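Local coordinates for Glyco_hydro_cc domain-containing protein (Trichoderma gamsii, PDB 6UBD) that probably binds oligosaccharides, most likely fragments of beta-1,3-glucan, as a member of glycoside hydrolase family 128, at residues K47-W52 / A271-H276; M73-G78 / V114-D119; N105-S110 / P144-Q149. All blocks are in the same frame, centred on the assembly; numbering follows the deposited sequence.

Contact 1 of 3, residues K47-W52 / A271-H276; sequences KDHLSW and AISKYH
I272 starts the contact by driving its CD1 into the angle between two residues of the loop 47-52, 3.6 Å from H49 CB and 3.6 Å from L50 CD2. Its CG1 sits between the backbone N and the carbonyl carbon (chi1 66°), and the extended second torsion then carries the methyl across to the loop. The carbonyls of I272 and H49 share one water that donates to both. One residue on, S273 lays its CB over the centre of the H49 imidazole, 3.8 Å from the ring centroid, a CH-pi contact. Cut back to an alanine, H49 would probably leave S273 CB without the ring face it packs against. A type I turn from S273 then brings back H276, whose ring lies rim to rim with that of H49, neither over the other's face. H276 NE2 also gives a weak hydrogen bond to D48 OD2 at 3.3 Å, the carboxylate oxygen lying in the imidazole plane. R33 hydrogen-bonds to the D48 carbonyl through NH1. The C-terminal part of helix 263-273 and the turn after it thus pack on the loop leading into strand 52-54, an arrangement consistent with the (beta/alpha)8 barrel of this family.

Contact 2 of 3, residues M73-G78 / V114-D119; sequences MLWGGG and VSADID
W75 slides its six-membered ring along the backbone of V114, S115 and A116, so that an indole packs on peptide groups more than on side chains. W75 CZ2 meets V114 C at 3.5 Å, at the edge of the ring and close to its plane, while W75 CH2 comes within 3.4 Å of S115 O at an oblique angle. Over one face lies the start of A116: its N stands above the ring, and its CA is 4.2 Å from the centroid of the six-membered ring, an off-centre CH-pi contact. With CG anti to the backbone N (chi1 -175°), the indole reaches across to the loop 114-119. Separately, W75 O touches A116 CB at 3.5 Å. R87 makes a cation-pi contact with the same indole.

Next in the chain, G76 passes A116 with G76 CA 4.0 Å from A116 CB. Any beta carbon on G76 would crowd that methyl and collide with W75 CE3, so the close passage depends on the missing side chain. At G77 the packing is wider, with I118 CG2 4.4 Å from G77 N, and I118 also rests on L126 of helix 120-136. A water joins the two loops here, accepting from G77 N at 2.9 Å and donating to A116 O.

The polar end of S115 turns instead to E106. The two segments share no direct hydrogen bond, but W75 and A116 each have a backbone hydrogen bond with N105. The chemistry thus implies a junction set mainly by shape, with polar links through water and through N105.

Contact 3 of 3, residues N105-S110 / P144-Q149; sequences NEPDCS and PAMCRQ
D108 anchors the tight half of this contact, its carboxylate gripping two successive backbone amides of the loop 144-149. C147 N reaches D108 OD1 on the syn side at 2.8 Å with an N-H...O angle of 158°, whereas R148 N comes to D108 OD2 at 3.0 Å from above the carboxylate plane. The first torsion of D108, 56°, sets CG between the backbone N and carbonyl carbon and presents both oxygens to the type I turn that runs from M146 to Q149. Beside it the disulfide links C109 SG to C147 SG, with a dihedral of 92° about the sulfurs.

Deeper in, N105 and A145 form a single bridge, and E106 N donates to A145 O at 2.8 Å. M146 bends at its second and third torsions, bringing M146 CE to 3.6 Å from P107 CG; W154 of helix 154-159 packs on both residues. E106 runs its chain past C147, E106 CD 3.6 Å from C147 CB, and its carboxylate hydrogen-bonds to H173 ND1 through OE2 and to S115 OG through OE1.

The outer side is looser. R148 is exposed, and R148 NE remains 5.6 Å from D108 OD2, with a water spanning NE and the D108 carbonyl instead of a salt bridge.

N105-E106, after strand 100-102, is consistent with the Asn-Glu pair ending the fourth barrel strand in clan GH-A enzymes, where the glutamate is the general acid/base. The two amides probably steady the negative charge of D108, and with the disulfide they hold the loop that carries E106 against the loop 144-149.

From the N terminus, the chain passes first through 47-52, the opening half of contact 1, which is completed only near the C terminus by 271-276; that long loop encloses both other contacts and ties the last helix to the entry of strand 52-54. Next, 73-78, after strand 69-73, opens a loop that 114-119 closes as contact 2; 105-110 opens another inside it, closed by 144-149 as contact 3. Contacts 2 and 3 therefore cross, their centres about 9 Å apart. They meet through W75 O and N105 N and through S115 OG and E106 OE1, joining the loops after three neighbouring parallel strands. Contact 1 lies on the opposite side of the chain's centre, about 30 Å from contact 2, centre to centre.

Contact 1 of 3, residues K47-W52 / A271-H276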
loop_
_atom_site.group_PDB
_atom_site.type_symbol
_atom_site.label_atom_id
_atom_site.label_comp_id
_atom_site.label_asym_id
_atom_site.label_seq_id
_atom_site.Cartn_x
_atom_site.Cartn_y
_atom_site.Cartn_z
ATOM N N LYS A 47 -1.609 12.569 11.216
ATOM C CA LYS A 47 -1.621 11.526 12.243
ATOM C C LYS A 47 -2.976 11.336 12.954
ATOM O O LYS A 47 -3.427 10.199 13.209
ATOM C CB LYS A 47 -0.541 11.839 13.311
ATOM C CG LYS A 47 -0.183 10.702 14.236
ATOM C CD LYS A 47 0.686 11.203 15.351
ATOM C CE LYS A 47 1.105 10.070 16.229
ATOM N NZ LYS A 47 1.949 10.537 17.332
ATOM N N ASP A 48 -3.551 12.466 13.380
ATOM C CA ASP A 48 -4.742 12.393 14.274
ATOM C C ASP A 48 -5.993 11.829 13.549
ATOM O O ASP A 48 -6.944 11.429 14.208
ATOM C CB ASP A 48 -5.075 13.703 14.932
ATOM C CG ASP A 48 -6.158 13.560 15.977
ATOM O OD1 ASP A 48 -5.912 12.869 16.947
ATOM O OD2 ASP A 48 -7.213 14.297 15.886
ATOM N N HIS A 49 -5.942 11.696 12.229
ATOM C CA HIS A 49 -7.095 11.186 11.429
ATOM C C HIS A 49 -6.777 9.828 10.782
ATOM O O HIS A 49 -7.638 9.307 10.015
ATOM C CB HIS A 49 -7.477 12.220 10.344
ATOM C CG HIS A 49 -7.703 13.587 10.875
ATOM N ND1 HIS A 49 -8.704 13.886 11.735
ATOM C CD2 HIS A 49 -7.014 14.717 10.612
ATOM C CE1 HIS A 49 -8.599 15.155 12.087
ATOM N NE2 HIS A 49 -7.576 15.684 11.364
ATOM N N LEU A 50 -5.572 9.287 11.024
ATOM C CA LEU A 50 -5.140 7.975 10.500
ATOM C C LEU A 50 -5.292 6.920 11.553
ATOM O O LEU A 50 -5.292 7.223 12.785
ATOM C CB LEU A 50 -3.684 8.063 10.056
ATOM C CG LEU A 50 -3.338 9.075 8.972
ATOM C CD1 LEU A 50 -1.878 8.957 8.628
ATOM C CD2 LEU A 50 -4.158 8.945 7.686
ATOM N N SER A 51 -5.228 5.644 11.126
ATOM C CA SER A 51 -4.991 4.511 12.071
ATOM C C SER A 51 -3.615 3.847 11.849
ATOM O O SER A 51 -3.165 3.094 12.770
ATOM C CB SER A 51 -6.088 3.446 11.960
ATOM O OG SER A 51 -6.132 2.999 10.619
ATOM N N TRP A 52 -3.021 3.971 10.666
ATOM C CA TRP A 52 -1.884 3.108 10.279
ATOM C C TRP A 52 -0.963 3.765 9.309
ATOM O O TRP A 52 -1.355 4.770 8.619
ATOM C CB TRP A 52 -2.394 1.793 9.643
ATOM C CG TRP A 52 -3.024 1.880 8.290
ATOM C CD1 TRP A 52 -4.284 2.327 8.010
ATOM C CD2 TRP A 52 -2.412 1.514 7.042
ATOM N NE1 TRP A 52 -4.509 2.225 6.670
ATOM C CE2 TRP A 52 -3.380 1.724 6.025
ATOM C CE3 TRP A 52 -1.158 0.966 6.689
ATOM C CZ2 TRP A 52 -3.129 1.397 4.690
ATOM C CZ3 TRP A 52 -0.941 0.677 5.368
ATOM C CH2 TRP A 52 -1.915 0.864 4.397
ATOM N N ALA A 271 -10.309 15.530 3.560
ATOM C CA ALA A 271 -11.157 14.349 3.175
ATOM C C ALA A 271 -11.185 13.352 4.332
ATOM O O ALA A 271 -12.286 12.960 4.766
ATOM C CB ALA A 271 -10.665 13.732 1.884
ATOM N N ILE A 272 -10.024 12.970 4.860
ATOM C CA ILE A 272 -10.007 11.945 5.950
ATOM C C ILE A 272 -10.563 12.462 7.260
ATOM O O ILE A 272 -11.185 11.717 8.035
ATOM C CB ILE A 272 -8.589 11.366 6.149
ATOM C CG1 ILE A 272 -7.573 12.387 6.675
ATOM C CG2 ILE A 272 -8.114 10.689 4.840
ATOM C CD1 ILE A 272 -6.177 11.820 6.966
ATOM N N SER A 273 -10.519 13.779 7.469
ATOM C CA SER A 273 -11.100 14.369 8.711
ATOM C C SER A 273 -12.633 14.284 8.679
ATOM O O SER A 273 -13.236 14.230 9.782
ATOM C CB SER A 273 -10.595 15.794 8.915
ATOM O OG SER A 273 -11.203 16.463 10.036
ATOM N N LYS A 274 -13.257 14.227 7.515
ATOM C CA LYS A 274 -14.734 14.105 7.400
ATOM C C LYS A 274 -15.195 12.797 8.049
ATOM O O LYS A 274 -16.399 12.683 8.357
ATOM C CB LYS A 274 -15.227 14.082 5.928
ATOM C CG LYS A 274 -15.034 15.342 5.140
ATOM C CD LYS A 274 -15.508 15.191 3.696
ATOM C CE LYS A 274 -15.004 16.311 2.793
ATOM N NZ LYS A 274 -14.736 15.871 1.375
ATOM N N TYR A 275 -14.343 11.756 8.105
ATOM C CA TYR A 275 -14.728 10.420 8.601
ATOM C C TYR A 275 -14.257 10.196 10.023
ATOM O O TYR A 275 -14.447 9.105 10.547
ATOM C CB TYR A 275 -14.206 9.388 7.600
ATOM C CG TYR A 275 -14.907 9.479 6.280
ATOM C CD1 TYR A 275 -16.143 8.873 6.108
ATOM C CD2 TYR A 275 -14.414 10.275 5.239
ATOM C CE1 TYR A 275 -16.880 9.048 4.955
ATOM C CE2 TYR A 275 -15.136 10.417 4.070
ATOM C CZ TYR A 275 -16.385 9.849 3.944
ATOM O OH TYR A 275 -17.079 10.047 2.785
ATOM N N HIS A 276 -13.673 11.205 10.638
ATOM C CA HIS A 276 -13.186 11.167 12.028
ATOM C C HIS A 276 -14.126 12.078 12.866
ATOM O O HIS A 276 -13.960 13.311 12.929
ATOM C CB HIS A 276 -11.703 11.565 12.039
ATOM C CG HIS A 276 -11.112 11.755 13.398
ATOM N ND1 HIS A 276 -11.487 11.070 14.561
ATOM C CD2 HIS A 276 -10.028 12.507 13.722
ATOM C CE1 HIS A 276 -10.683 11.456 15.551
ATOM N NE2 HIS A 276 -9.791 12.364 15.076
HETATM O O HOH W 1 -10.203 9.149 9.076
#

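Contact 2 of 3, residues M73-G78 / V114-D119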
loop_
_atom_site.group_PDB
_atom_site.type_symbol
_atom_site.label_atom_id
_atom_site.label_comp_id
_atom_site.label_asym_id
_atom_site.label_seq_id
_atom_site.Cartn_x
_atom_site.Cartn_y
_atom_site.Cartn_z
ATOM N N MET A 73 6.547 -4.620 5.757
ATOM C CA MET A 73 6.620 -5.107 4.351
ATOM C C MET A 73 7.900 -5.929 4.168
ATOM O O MET A 73 8.938 -5.527 4.683
ATOM C CB MET A 73 6.616 -3.936 3.346
ATOM C CG MET A 73 6.719 -4.352 1.912
ATOM S SD MET A 73 6.632 -3.039 0.664
ATOM C CE MET A 73 4.973 -2.374 0.843
ATOM N N LEU A 74 7.821 -6.998 3.371
ATOM C CA LEU A 74 9.027 -7.552 2.688
ATOM C C LEU A 74 8.993 -7.086 1.211
ATOM O O LEU A 74 8.197 -7.570 0.440
ATOM C CB LEU A 74 9.107 -9.080 2.789
ATOM C CG LEU A 74 10.247 -9.715 1.993
ATOM C CD1 LEU A 74 11.607 -9.180 2.450
ATOM C CD2 LEU A 74 10.274 -11.222 2.173
ATOM N N TRP A 75 9.824 -6.101 0.876
ATOM C CA TRP A 75 9.713 -5.403 -0.402
ATOM C C TRP A 75 10.022 -6.336 -1.594
ATOM O O TRP A 75 9.316 -6.263 -2.647
ATOM C CB TRP A 75 10.630 -4.161 -0.361
ATOM C CG TRP A 75 10.573 -3.235 -1.551
ATOM C CD1 TRP A 75 9.788 -2.098 -1.670
ATOM C CD2 TRP A 75 11.372 -3.256 -2.761
ATOM N NE1 TRP A 75 9.992 -1.464 -2.868
ATOM C CE2 TRP A 75 10.969 -2.155 -3.550
ATOM C CE3 TRP A 75 12.350 -4.140 -3.285
ATOM C CZ2 TRP A 75 11.556 -1.870 -4.794
ATOM C CZ3 TRP A 75 12.917 -3.862 -4.510
ATOM C CH2 TRP A 75 12.516 -2.741 -5.260
ATOM N N GLY A 76 11.103 -7.121 -1.501
ATOM C CA GLY A 76 11.528 -7.949 -2.620
ATOM C C GLY A 76 12.407 -9.093 -2.183
ATOM O O GLY A 76 12.369 -9.536 -1.026
ATOM N N GLY A 77 13.237 -9.574 -3.151
ATOM C CA GLY A 77 14.140 -10.717 -2.943
ATOM C C GLY A 77 15.598 -10.373 -2.716
ATOM O O GLY A 77 16.381 -11.328 -2.620
ATOM N N GLY A 78 15.948 -9.099 -2.603
ATOM C CA GLY A 78 17.296 -8.698 -2.239
ATOM C C GLY A 78 18.332 -8.808 -3.356
ATOM O O GLY A 78 19.510 -8.606 -3.052
ATOM N N VAL A 114 13.177 0.389 -7.385
ATOM C CA VAL A 114 11.898 0.999 -7.832
ATOM C C VAL A 114 10.741 0.007 -7.648
ATOM O O VAL A 114 9.766 0.282 -6.976
ATOM C CB VAL A 114 11.929 1.548 -9.267
ATOM C CG1 VAL A 114 10.585 2.103 -9.700
ATOM C CG2 VAL A 114 13.061 2.555 -9.419
ATOM N N SER A 115 10.863 -1.154 -8.263
ATOM C CA SER A 115 9.888 -2.276 -8.216
ATOM C C SER A 115 10.643 -3.599 -8.018
ATOM O O SER A 115 11.785 -3.670 -8.468
ATOM C CB SER A 115 9.006 -2.261 -9.490
ATOM O OG SER A 115 8.325 -1.008 -9.654
ATOM N N ALA A 116 10.009 -4.577 -7.359
ATOM C CA ALA A 116 10.761 -5.758 -6.922
ATOM C C ALA A 116 11.351 -6.590 -8.085
ATOM O O ALA A 116 12.445 -7.216 -7.861
ATOM C CB ALA A 116 9.894 -6.622 -6.036
ATOM N N ASP A 117 10.734 -6.687 -9.264
ATOM C CA ASP A 117 11.300 -7.442 -10.412
ATOM C C ASP A 117 11.733 -8.887 -10.045
ATOM O O ASP A 117 12.922 -9.246 -10.242
ATOM C CB ASP A 117 12.468 -6.655 -11.039
ATOM C CG ASP A 117 12.784 -7.022 -12.478
ATOM O OD1 ASP A 117 11.961 -7.734 -13.055
ATOM O OD2 ASP A 117 13.897 -6.629 -12.936
ATOM N N ILE A 118 10.748 -9.673 -9.578
ATOM C CA ILE A 118 11.037 -11.112 -9.321
ATOM C C ILE A 118 9.968 -11.949 -10.016
ATOM O O ILE A 118 8.763 -11.535 -10.034
ATOM C CB ILE A 118 11.152 -11.457 -7.811
ATOM C CG1 ILE A 118 9.930 -11.027 -6.969
ATOM C CG2 ILE A 118 12.473 -10.881 -7.240
ATOM C CD1 ILE A 118 9.975 -11.545 -5.514
ATOM N N ASP A 119 10.355 -13.161 -10.438
ATOM C CA ASP A 119 9.358 -14.065 -11.035
ATOM C C ASP A 119 8.497 -14.752 -9.961
ATOM O O ASP A 119 8.799 -14.688 -8.763
ATOM C CB ASP A 119 9.988 -15.004 -12.039
ATOM C CG ASP A 119 11.011 -15.951 -11.486
ATOM O OD1 ASP A 119 10.984 -16.225 -10.279
ATOM O OD2 ASP A 119 11.739 -16.561 -12.312
HETATM O O HOH W 2 13.650 -7.910 -5.466
#

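Contact 3 of 3, residues N105-S110 / P144-Q149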
loop_
_atom_site.group_PDB
_atom_site.type_symbol
_atom_site.label_atom_id
_atom_site.label_comp_id
_atom_site.label_asym_id
_atom_site.label_seq_id
_atom_site.Cartn_x
_atom_site.Cartn_y
_atom_site.Cartn_z
ATOM N N ASN A 105 6.614 -5.589 -3.267
ATOM C CA ASN A 105 6.163 -4.334 -3.939
ATOM C C ASN A 105 6.390 -4.408 -5.459
ATOM O O ASN A 105 7.530 -4.206 -5.874
ATOM C CB ASN A 105 6.850 -3.155 -3.249
ATOM C CG ASN A 105 6.349 -1.802 -3.751
ATOM O OD1 ASN A 105 5.251 -1.425 -3.302
ATOM N ND2 ASN A 105 7.006 -1.228 -4.752
ATOM N N GLU A 106 5.326 -4.657 -6.219
ATOM C CA GLU A 106 5.398 -4.581 -7.714
ATOM C C GLU A 106 6.456 -5.558 -8.267
ATOM O O GLU A 106 7.341 -5.181 -9.025
ATOM C CB GLU A 106 5.657 -3.124 -8.145
ATOM C CG GLU A 106 4.493 -2.163 -7.697
ATOM C CD GLU A 106 4.620 -0.752 -8.237
ATOM O OE1 GLU A 106 5.718 -0.400 -8.741
ATOM O OE2 GLU A 106 3.612 0.021 -8.091
ATOM N N PRO A 107 6.319 -6.881 -7.992
ATOM C CA PRO A 107 7.238 -7.879 -8.576
ATOM C C PRO A 107 7.130 -7.906 -10.101
ATOM O O PRO A 107 8.072 -8.434 -10.746
ATOM C CB PRO A 107 6.800 -9.165 -7.874
ATOM C CG PRO A 107 5.310 -8.992 -7.654
ATOM C CD PRO A 107 5.214 -7.524 -7.237
ATOM N N ASP A 108 6.008 -7.448 -10.683
ATOM C CA ASP A 108 5.727 -7.382 -12.131
ATOM C C ASP A 108 6.288 -6.124 -12.810
ATOM O O ASP A 108 6.034 -5.976 -14.020
ATOM C CB ASP A 108 4.221 -7.560 -12.385
ATOM C CG ASP A 108 3.296 -6.578 -11.647
ATOM O OD1 ASP A 108 3.721 -6.000 -10.609
ATOM O OD2 ASP A 108 2.138 -6.442 -12.148
ATOM N N CYS A 109 7.095 -5.325 -12.134
ATOM C CA CYS A 109 7.768 -4.163 -12.763
ATOM C C CYS A 109 9.284 -4.194 -12.413
ATOM O O CYS A 109 9.718 -4.910 -11.484
ATOM C CB CYS A 109 7.155 -2.837 -12.339
ATOM S SG CYS A 109 5.763 -2.235 -13.329
ATOM N N SER A 110 10.094 -3.434 -13.135
ATOM C CA SER A 110 11.564 -3.421 -13.075
ATOM C C SER A 110 12.071 -2.048 -12.624
ATOM O O SER A 110 11.311 -1.075 -12.455
ATOM C CB SER A 110 12.182 -3.872 -14.431
ATOM O OG SER A 110 11.817 -2.976 -15.444
ATOM N N PRO A 144 1.310 -9.745 -2.268
ATOM C CA PRO A 144 2.069 -8.824 -3.113
ATOM C C PRO A 144 1.124 -7.881 -3.913
ATOM O O PRO A 144 0.010 -8.250 -4.232
ATOM C CB PRO A 144 2.871 -9.776 -4.026
ATOM C CG PRO A 144 2.904 -11.096 -3.260
ATOM C CD PRO A 144 1.510 -11.161 -2.668
ATOM N N ALA A 145 1.689 -6.677 -4.176
ATOM C CA ALA A 145 0.939 -5.572 -4.879
ATOM C C ALA A 145 1.401 -5.406 -6.333
ATOM O O ALA A 145 2.613 -5.262 -6.541
ATOM C CB ALA A 145 1.028 -4.258 -4.110
ATOM N N MET A 146 0.473 -5.501 -7.272
ATOM C CA MET A 146 0.855 -5.513 -8.699
ATOM C C MET A 146 0.916 -4.109 -9.336
ATOM O O MET A 146 -0.045 -3.289 -9.278
ATOM C CB MET A 146 -0.197 -6.307 -9.491
ATOM C CG MET A 146 -0.292 -7.778 -9.046
ATOM S SD MET A 146 1.266 -8.727 -9.133
ATOM C CE MET A 146 1.679 -8.810 -7.378
ATOM N N CYS A 147 1.973 -3.837 -10.069
ATOM C CA CYS A 147 2.042 -2.573 -10.873
ATOM C C CYS A 147 1.098 -2.629 -12.058
ATOM O O CYS A 147 0.699 -1.558 -12.552
ATOM C CB CYS A 147 3.477 -2.242 -11.304
ATOM S SG CYS A 147 4.128 -3.338 -12.592
ATOM N N ARG A 148 0.713 -3.797 -12.536
ATOM C CA ARG A 148 -0.171 -3.889 -13.703
ATOM C C ARG A 148 -1.643 -3.637 -13.302
ATOM O O ARG A 148 -2.499 -3.632 -14.221
ATOM C CB ARG A 148 -0.072 -5.258 -14.436
ATOM C CG ARG A 148 1.125 -5.500 -15.338
ATOM C CD ARG A 148 0.954 -4.804 -16.651
ATOM N NE ARG A 148 2.019 -5.058 -17.560
ATOM C CZ ARG A 148 2.164 -4.462 -18.716
ATOM N NH1 ARG A 148 1.322 -3.536 -19.127
ATOM N NH2 ARG A 148 3.174 -4.798 -19.508
ATOM N N GLN A 149 -1.942 -3.440 -12.028
ATOM C CA GLN A 149 -3.329 -3.017 -11.636
ATOM C C GLN A 149 -4.335 -4.046 -12.151
ATOM O O GLN A 149 -4.034 -5.306 -12.028
ATOM C CB GLN A 149 -3.641 -1.595 -12.070
ATOM C CG GLN A 149 -2.644 -0.560 -11.538
ATOM C CD GLN A 149 -3.141 0.854 -11.773
ATOM O OE1 GLN A 149 -4.190 1.284 -11.223
ATOM N NE2 GLN A 149 -2.446 1.639 -12.609
HETATM O O HOH W 3 4.489 -6.579 -16.295
#